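Local coordinates for protein ATP grasp ligase (Microcystis aeruginosa MRC, PDB 5IG9) that probably uses ATP to activate carboxylates and join them to hydroxyl groups, closing ester-linked rings in microviridin-type peptides, at residues L79-G84 with Q88-S93; S100-I105 with D114-V119; K42-S47 with G52-D57. One frame throughout, in Å; residues are numbered along the deposited sequence.

Contact 1: residues L79-G84 with Q88-S93; sequences LKLPDG and QFREAS
Arg90 reaches from the first turns of helix 87-107 to the loop before it, and its guanidinium lies with one face toward CB of Leu81. That CB stands 3.6 Å above the guanidinium plane, over its centre, so this face of the cation meets hydrocarbon. The placement starts at the helix: CG of Arg90 lies anti to the backbone N (chi1 -159°), and the chain runs extended from CG to NE. At its end, NH2 donates to the carbonyl O of Leu79 at 3.0 Å, an acceptor close to the guanidinium plane. A second, weak and more bent bond, with an N-H...O angle of 121°, runs from the same NH2 to Leu81 O, which lies out of the plane on the side of Leu81 CB. One turn further along the helix, Ser93 meets the other end of Leu81, whose CD1 makes a van der Waals contact with Ser93 OG at 3.5 Å. The hydroxyl itself is hydrogen-bonded to the backbone O of Phe201 of the second subunit. Leu81 also packs on Thr39 and Leu79 on Asp35, both in the loop between strands 29-33 and 42-47. The chemistry is that of a positive side chain holding an irregular loop through main-chain oxygens, with Leu81 adding an apolar face.

Contact 2: residues S100-I105 with D114-V119; sequences SIRGMI and DPIAKV
Ile116 aims its longer branch at helix 87-107 because CG1 stands opposite its carbonyl carbon (chi1 -68°) and CD1 continues in an extended line (chi2 -174°). Ile105, with CG2 anti to its backbone N, offers that methyl in return: CG2 and CD1 of Ile116 meet at 3.7 Å, and the two side chains cross at about a right angle. The shorter branch of Ile116 has a different partner. Its CG2 sits over one face of the Arg102 guanidinium, 3.6 Å from NH2, where the arginine chain arrives after a bend at chi3 (62°). Helix 87-107 is the connection of a beta-alpha-beta crossover between the parallel strands 69-72 and 111-113, in line with the Rossmann-like clan of this domain; just beyond strand 111-113, Pro115 occupies the N-cap position of helix 116-122. With an alanine in place of Ile116, a gap would probably open beside Ile105 and the guanidinium face of Arg102 would lose its methyl cover. The charge of Arg102 is met by Asp120, one turn on from Ile116 in helix 116-122, through a salt bridge from NH2. Tyr72 on strand 69-72 packs against Arg102, Ile105 and Ile116 alike.

Contact 3: residues K42-S47 with G52-D57; sequences KVDLYS and GGIITD
The Tyr46 ring meets the Gly52-Gly53 peptide obliquely, neither squarely over a face nor at an edge, with CD1 3.7 Å from Gly52 O. Tyr46, two residues on from Asp44, falls on the same side of the strand, and CG anti to the carbonyl carbon (chi1 -67°) turns the ring toward Gly52. The Asp44 carboxylate is the other flat group: OD2 lies 3.7 Å from Ile54 CG2, and CB of Asp44 touches the same methyl, the two side chains running side by side. The acid's oxygens are engaged by Ser145 and Asn147 of the second subunit. Beneath these side chains the antiparallel strands of a beta hairpin are joined by four backbone bonds, two in each of the hydrogen-bonded pairs Lys42-Thr56 and Asp44-Ile54; Thr56 N to Lys42 O, at 2.6 Å, is nearly straight. Val43 and Ile55, the non-hydrogen-bonded pair, turn to the opposite face, where their CG2 methyls are 4.1 Å apart. That apolar face rests on Met104 of helix 87-107 and on Phe32 of strand 29-33. Strand 60-63 flanks strand 54-57 on its far side, while residues 44-47 pair antiparallel with a strand of the second subunit, carrying the sheet across the interface.

Overall arrangement
The three contacts show how chemistry follows place within one domain. Contact 2 is buried, and joins its helices by methyl packing, on an isoleucine and on the face of an arginine; contacts 1 and 3 are partly buried and rely on bonds to main-chain carbonyls, one through a cationic side chain, the other through regular strand pairing. Contacts 1 and 2 use different turns of helix 87-107, their centres about 22 Å apart, and do not touch. Contacts 2 and 3 do: Met104 turns away from the 114-119 segment and brings CG to 3.6 Å from Leu45 CD2, so the helix serves both its neighbouring helix and the hairpin. All three also touch the second subunit.

Contact 1: residues L79-G84 with Q88-S93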
loop_
_atom_site.group_PDB
_atom_site.type_symbol
_atom_site.label_atom_id
_atom_site.label_comp_id
_atom_site.label_asym_id
_atom_site.label_seq_id
_atom_site.Cartn_x
_atom_site.Cartn_y
_atom_site.Cartn_z
ATOM N N LEU A 79 11.749 -2.298 -12.556
ATOM C CA LEU A 79 11.389 -1.666 -13.822
ATOM C C LEU A 79 12.285 -2.146 -14.955
ATOM O O LEU A 79 11.815 -2.375 -16.076
ATOM C CB LEU A 79 11.461 -0.147 -13.698
ATOM C CG LEU A 79 10.374 0.531 -12.862
ATOM C CD1 LEU A 79 10.279 1.999 -13.240
ATOM C CD2 LEU A 79 9.034 -0.165 -13.041
ATOM N N LYS A 80 13.576 -2.323 -14.680
ATOM C CA LYS A 80 14.515 -2.793 -15.690
ATOM C C LYS A 80 14.338 -4.281 -16.041
ATOM O O LYS A 80 15.257 -4.877 -16.603
ATOM C CB LYS A 80 15.954 -2.523 -15.238
ATOM C CG LYS A 80 16.430 -1.096 -15.503
ATOM C CD LYS A 80 17.907 -0.945 -15.206
ATOM C CE LYS A 80 18.645 -0.413 -16.419
ATOM N NZ LYS A 80 18.302 1.004 -16.736
ATOM N N LEU A 81 13.196 -4.886 -15.736
ATOM C CA LEU A 81 12.920 -6.208 -16.270
ATOM C C LEU A 81 12.769 -6.118 -17.786
ATOM O O LEU A 81 12.176 -5.161 -18.290
ATOM C CB LEU A 81 11.651 -6.800 -15.662
ATOM C CG LEU A 81 11.803 -7.424 -14.276
ATOM C CD1 LEU A 81 10.452 -7.852 -13.718
ATOM C CD2 LEU A 81 12.758 -8.602 -14.334
ATOM N N PRO A 82 13.297 -7.085 -18.538
ATOM C CA PRO A 82 13.273 -6.976 -20.001
ATOM C C PRO A 82 11.863 -6.819 -20.550
ATOM O O PRO A 82 10.906 -7.416 -20.052
ATOM C CB PRO A 82 13.908 -8.291 -20.460
ATOM C CG PRO A 82 14.785 -8.691 -19.342
ATOM C CD PRO A 82 14.049 -8.272 -18.094
ATOM N N ASP A 83 11.749 -6.005 -21.600
ATOM C CA ASP A 83 10.457 -5.806 -22.245
ATOM C C ASP A 83 9.997 -7.066 -22.969
ATOM O O ASP A 83 8.791 -7.328 -23.063
ATOM C CB ASP A 83 10.532 -4.629 -23.217
ATOM C CG ASP A 83 11.885 -4.520 -23.903
ATOM O OD1 ASP A 83 12.907 -4.898 -23.285
ATOM O OD2 ASP A 83 11.927 -4.044 -25.058
ATOM N N GLY A 84 10.938 -7.864 -23.475
ATOM C CA GLY A 84 10.587 -9.036 -24.247
ATOM C C GLY A 84 10.181 -10.218 -23.391
ATOM O O GLY A 84 10.109 -11.358 -23.868
ATOM N N GLN A 88 2.524 -12.019 -18.520
ATOM C CA GLN A 88 2.006 -12.639 -17.304
ATOM C C GLN A 88 3.116 -12.867 -16.287
ATOM O O GLN A 88 2.933 -12.608 -15.091
ATOM C CB GLN A 88 1.300 -13.951 -17.636
ATOM C CG GLN A 88 -0.056 -13.771 -18.292
ATOM C CD GLN A 88 -1.092 -14.739 -17.754
ATOM O OE1 GLN A 88 -1.630 -14.547 -16.662
ATOM N NE2 GLN A 88 -1.374 -15.789 -18.517
ATOM N N PHE A 89 4.276 -13.345 -16.740
ATOM C CA PHE A 89 5.398 -13.538 -15.828
ATOM C C PHE A 89 5.980 -12.209 -15.367
ATOM O O PHE A 89 6.464 -12.106 -14.234
ATOM C CB PHE A 89 6.487 -14.383 -16.492
ATOM C CG PHE A 89 6.110 -15.827 -16.694
ATOM C CD1 PHE A 89 4.988 -16.368 -16.084
ATOM C CD2 PHE A 89 6.892 -16.647 -17.489
ATOM C CE1 PHE A 89 4.653 -17.701 -16.274
ATOM C CE2 PHE A 89 6.564 -17.977 -17.679
ATOM C CZ PHE A 89 5.443 -18.504 -17.072
ATOM N N ARG A 90 5.943 -11.187 -16.223
ATOM C CA ARG A 90 6.519 -9.895 -15.865
ATOM C C ARG A 90 5.712 -9.214 -14.766
ATOM O O ARG A 90 6.285 -8.662 -13.822
ATOM C CB ARG A 90 6.603 -8.994 -17.097
ATOM C CG ARG A 90 7.615 -7.870 -16.966
ATOM C CD ARG A 90 7.308 -6.730 -17.925
ATOM N NE ARG A 90 8.457 -5.846 -18.104
ATOM C CZ ARG A 90 8.822 -4.904 -17.240
ATOM N NH1 ARG A 90 8.133 -4.719 -16.123
ATOM N NH2 ARG A 90 9.883 -4.149 -17.489
ATOM N N GLU A 91 4.383 -9.230 -14.878
ATOM C CA GLU A 91 3.557 -8.611 -13.846
ATOM C C GLU A 91 3.684 -9.356 -12.523
ATOM O O GLU A 91 3.709 -8.736 -11.453
ATOM C CB GLU A 91 2.097 -8.557 -14.299
ATOM C CG GLU A 91 1.846 -7.669 -15.512
ATOM C CD GLU A 91 2.402 -6.266 -15.341
ATOM O OE1 GLU A 91 3.536 -6.012 -15.802
ATOM O OE2 GLU A 91 1.709 -5.418 -14.740
ATOM N N ALA A 92 3.781 -10.686 -12.579
ATOM C CA ALA A 92 3.934 -11.476 -11.361
ATOM C C ALA A 92 5.309 -11.268 -10.736
ATOM O O ALA A 92 5.444 -11.254 -9.508
ATOM C CB ALA A 92 3.699 -12.954 -11.663
ATOM N N SER A 93 6.341 -11.116 -11.569
ATOM C CA SER A 93 7.680 -10.855 -11.054
ATOM C C SER A 93 7.753 -9.497 -10.369
ATOM O O SER A 93 8.413 -9.355 -9.333
ATOM C CB SER A 93 8.703 -10.939 -12.187
ATOM O OG SER A 93 10.008 -10.640 -11.722
#

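Contact 2: residues S100-I105 with D114-V119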
loop_
_atom_site.group_PDB
_atom_site.type_symbol
_atom_site.label_atom_id
_atom_site.label_comp_id
_atom_site.label_asym_id
_atom_site.label_seq_id
_atom_site.Cartn_x
_atom_site.Cartn_y
_atom_site.Cartn_z
ATOM N N SER A 100 9.093 -8.344 -1.763
ATOM C CA SER A 100 10.377 -8.728 -1.180
ATOM C C SER A 100 11.104 -7.522 -0.597
ATOM O O SER A 100 11.552 -7.551 0.556
ATOM C CB SER A 100 11.258 -9.406 -2.230
ATOM O OG SER A 100 10.602 -10.498 -2.844
ATOM N N ILE A 101 11.251 -6.460 -1.391
ATOM C CA ILE A 101 12.012 -5.302 -0.937
ATOM C C ILE A 101 11.243 -4.537 0.128
ATOM O O ILE A 101 11.844 -3.957 1.039
ATOM C CB ILE A 101 12.380 -4.399 -2.127
ATOM C CG1 ILE A 101 13.063 -5.221 -3.220
ATOM C CG2 ILE A 101 13.303 -3.281 -1.673
ATOM C CD1 ILE A 101 14.317 -5.939 -2.750
ATOM N N ARG A 102 9.913 -4.516 0.041
ATOM C CA ARG A 102 9.117 -3.912 1.104
ATOM C C ARG A 102 9.313 -4.645 2.422
ATOM O O ARG A 102 9.398 -4.017 3.483
ATOM C CB ARG A 102 7.638 -3.905 0.721
ATOM C CG ARG A 102 7.256 -2.820 -0.261
ATOM C CD ARG A 102 5.802 -2.947 -0.670
ATOM N NE ARG A 102 4.885 -2.800 0.459
ATOM C CZ ARG A 102 4.326 -1.650 0.823
ATOM N NH1 ARG A 102 4.595 -0.540 0.150
ATOM N NH2 ARG A 102 3.502 -1.609 1.861
ATOM N N GLY A 103 9.376 -5.976 2.377
ATOM C CA GLY A 103 9.602 -6.737 3.594
ATOM C C GLY A 103 10.982 -6.498 4.174
ATOM O O GLY A 103 11.156 -6.456 5.395
ATOM N N MET A 104 11.984 -6.344 3.305
ATOM C CA MET A 104 13.324 -6.002 3.767
ATOM C C MET A 104 13.319 -4.671 4.506
ATOM O O MET A 104 13.850 -4.563 5.616
ATOM C CB MET A 104 14.288 -5.948 2.585
ATOM C CG MET A 104 15.672 -5.462 2.969
ATOM S SD MET A 104 16.749 -5.189 1.553
ATOM C CE MET A 104 16.277 -3.527 1.083
ATOM N N ILE A 105 12.724 -3.643 3.899
ATOM C CA ILE A 105 12.721 -2.315 4.508
ATOM C C ILE A 105 11.945 -2.327 5.816
ATOM O O ILE A 105 12.377 -1.745 6.819
ATOM C CB ILE A 105 12.149 -1.279 3.525
ATOM C CG1 ILE A 105 13.005 -1.231 2.263
ATOM C CG2 ILE A 105 12.062 0.093 4.179
ATOM C CD1 ILE A 105 12.383 -0.443 1.141
ATOM N N ASP A 114 10.625 7.957 5.343
ATOM C CA ASP A 114 9.859 7.634 6.542
ATOM C C ASP A 114 9.508 6.149 6.553
ATOM O O ASP A 114 9.681 5.473 5.539
ATOM C CB ASP A 114 8.588 8.485 6.607
ATOM C CG ASP A 114 8.868 9.915 7.018
ATOM O OD1 ASP A 114 9.234 10.130 8.193
ATOM O OD2 ASP A 114 8.714 10.820 6.170
ATOM N N PRO A 115 9.036 5.630 7.688
ATOM C CA PRO A 115 8.601 4.230 7.720
ATOM C C PRO A 115 7.509 3.951 6.699
ATOM O O PRO A 115 6.678 4.807 6.391
ATOM C CB PRO A 115 8.086 4.052 9.150
ATOM C CG PRO A 115 8.867 5.030 9.939
ATOM C CD PRO A 115 9.066 6.218 9.041
ATOM N N ILE A 116 7.520 2.724 6.178
ATOM C CA ILE A 116 6.553 2.346 5.152
ATOM C C ILE A 116 5.131 2.440 5.686
ATOM O O ILE A 116 4.224 2.919 4.994
ATOM C CB ILE A 116 6.868 0.938 4.616
ATOM C CG1 ILE A 116 8.184 0.951 3.842
ATOM C CG2 ILE A 116 5.742 0.441 3.737
ATOM C CD1 ILE A 116 8.490 -0.353 3.151
ATOM N N ALA A 117 4.909 1.993 6.924
ATOM C CA ALA A 117 3.555 2.005 7.468
ATOM C C ALA A 117 3.016 3.423 7.592
ATOM O O ALA A 117 1.803 3.640 7.477
ATOM C CB ALA A 117 3.522 1.294 8.820
ATOM N N LYS A 118 3.898 4.401 7.805
ATOM C CA LYS A 118 3.468 5.790 7.883
ATOM C C LYS A 118 3.199 6.368 6.499
ATOM O O LYS A 118 2.209 7.086 6.308
ATOM C CB LYS A 118 4.523 6.619 8.614
ATOM C CG LYS A 118 4.932 6.031 9.952
ATOM C CD LYS A 118 3.719 5.769 10.834
ATOM C CE LYS A 118 4.139 5.239 12.195
ATOM N NZ LYS A 118 2.985 5.037 13.118
ATOM N N VAL A 119 4.068 6.074 5.527
ATOM C CA VAL A 119 3.848 6.562 4.168
ATOM C C VAL A 119 2.587 5.944 3.581
ATOM O O VAL A 119 1.785 6.630 2.936
ATOM C CB VAL A 119 5.083 6.281 3.293
ATOM C CG1 VAL A 119 4.828 6.699 1.850
ATOM C CG2 VAL A 119 6.297 7.001 3.851
#

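Contact 3: residues K42-S47 with G52-D57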
loop_
_atom_site.group_PDB
_atom_site.type_symbol
_atom_site.label_atom_id
_atom_site.label_comp_id
_atom_site.label_asym_id
_atom_site.label_seq_id
_atom_site.Cartn_x
_atom_site.Cartn_y
_atom_site.Cartn_z
ATOM N N LYS A 42 22.030 -7.918 -6.462
ATOM C CA LYS A 42 21.779 -9.128 -5.690
ATOM C C LYS A 42 21.337 -8.751 -4.284
ATOM O O LYS A 42 22.029 -7.996 -3.593
ATOM C CB LYS A 42 23.029 -10.007 -5.621
ATOM C CG LYS A 42 23.545 -10.488 -6.961
ATOM C CD LYS A 42 22.470 -11.233 -7.733
ATOM C CE LYS A 42 23.065 -12.389 -8.520
ATOM N NZ LYS A 42 24.329 -11.999 -9.203
ATOM N N VAL A 43 20.196 -9.284 -3.862
ATOM C CA VAL A 43 19.670 -9.068 -2.522
ATOM C C VAL A 43 19.459 -10.430 -1.874
ATOM O O VAL A 43 18.800 -11.303 -2.451
ATOM C CB VAL A 43 18.357 -8.262 -2.543
ATOM C CG1 VAL A 43 17.873 -7.987 -1.126
ATOM C CG2 VAL A 43 18.541 -6.957 -3.303
ATOM N N ASP A 44 20.033 -10.616 -0.687
ATOM C CA ASP A 44 19.869 -11.840 0.086
ATOM C C ASP A 44 19.283 -11.477 1.441
ATOM O O ASP A 44 19.884 -10.701 2.190
ATOM C CB ASP A 44 21.200 -12.575 0.248
ATOM C CG ASP A 44 21.775 -13.024 -1.073
ATOM O OD1 ASP A 44 20.985 -13.366 -1.978
ATOM O OD2 ASP A 44 23.017 -13.029 -1.211
ATOM N N LEU A 45 18.114 -12.039 1.749
ATOM C CA LEU A 45 17.360 -11.712 2.955
ATOM C C LEU A 45 17.175 -12.979 3.777
ATOM O O LEU A 45 16.409 -13.867 3.391
ATOM C CB LEU A 45 16.013 -11.089 2.597
ATOM C CG LEU A 45 16.117 -9.879 1.675
ATOM C CD1 LEU A 45 14.735 -9.372 1.305
ATOM C CD2 LEU A 45 16.941 -8.795 2.335
ATOM N N TYR A 46 17.867 -13.054 4.907
ATOM C CA TYR A 46 17.843 -14.224 5.772
ATOM C C TYR A 46 16.951 -13.966 6.979
ATOM O O TYR A 46 17.004 -12.895 7.585
ATOM C CB TYR A 46 19.256 -14.584 6.234
ATOM C CG TYR A 46 20.166 -15.064 5.126
ATOM C CD1 TYR A 46 20.898 -14.166 4.359
ATOM C CD2 TYR A 46 20.295 -16.417 4.854
ATOM C CE1 TYR A 46 21.733 -14.608 3.346
ATOM C CE2 TYR A 46 21.125 -16.868 3.848
ATOM C CZ TYR A 46 21.842 -15.963 3.097
ATOM O OH TYR A 46 22.665 -16.422 2.095
ATOM N N SER A 47 16.136 -14.953 7.326
ATOM C CA SER A 47 15.231 -14.881 8.464
ATOM C C SER A 47 15.549 -16.017 9.421
ATOM O O SER A 47 15.542 -17.187 9.026
ATOM C CB SER A 47 13.770 -14.938 8.009
ATOM O OG SER A 47 13.311 -13.665 7.588
ATOM N N GLY A 52 23.945 -12.960 7.584
ATOM C CA GLY A 52 23.441 -11.598 7.548
ATOM C C GLY A 52 22.898 -11.243 6.170
ATOM O O GLY A 52 23.476 -11.578 5.144
ATOM N N GLY A 53 21.760 -10.556 6.166
ATOM C CA GLY A 53 21.222 -10.024 4.929
ATOM C C GLY A 53 22.215 -9.085 4.271
ATOM O O GLY A 53 22.957 -8.351 4.935
ATOM N N ILE A 54 22.238 -9.108 2.945
ATOM C CA ILE A 54 23.307 -8.453 2.201
ATOM C C ILE A 54 22.777 -8.034 0.837
ATOM O O ILE A 54 22.077 -8.796 0.158
ATOM C CB ILE A 54 24.534 -9.383 2.082
ATOM C CG1 ILE A 54 25.661 -8.710 1.313
ATOM C CG2 ILE A 54 24.153 -10.714 1.455
ATOM C CD1 ILE A 54 26.942 -9.481 1.382
ATOM N N ILE A 55 23.117 -6.812 0.444
ATOM C CA ILE A 55 22.802 -6.270 -0.871
ATOM C C ILE A 55 24.112 -6.103 -1.624
ATOM O O ILE A 55 25.035 -5.443 -1.131
ATOM C CB ILE A 55 22.065 -4.925 -0.770
ATOM C CG1 ILE A 55 20.909 -5.022 0.223
ATOM C CG2 ILE A 55 21.577 -4.482 -2.136
ATOM C CD1 ILE A 55 20.171 -3.725 0.413
ATOM N N THR A 56 24.196 -6.697 -2.811
ATOM C CA THR A 56 25.407 -6.656 -3.620
ATOM C C THR A 56 25.121 -5.945 -4.934
ATOM O O THR A 56 24.217 -6.348 -5.673
ATOM C CB THR A 56 25.938 -8.066 -3.892
ATOM O OG1 THR A 56 26.185 -8.745 -2.652
ATOM C CG2 THR A 56 27.226 -8.001 -4.695
ATOM N N ASP A 57 25.893 -4.895 -5.225
ATOM C CA ASP A 57 25.810 -4.155 -6.486
ATOM C C ASP A 57 27.219 -4.050 -7.063
ATOM O O ASP A 57 27.953 -3.108 -6.745
ATOM C CB ASP A 57 25.194 -2.771 -6.275
ATOM C CG ASP A 57 24.826 -2.078 -7.582
ATOM O OD1 ASP A 57 25.227 -2.564 -8.662
ATOM O OD2 ASP A 57 24.136 -1.040 -7.526
#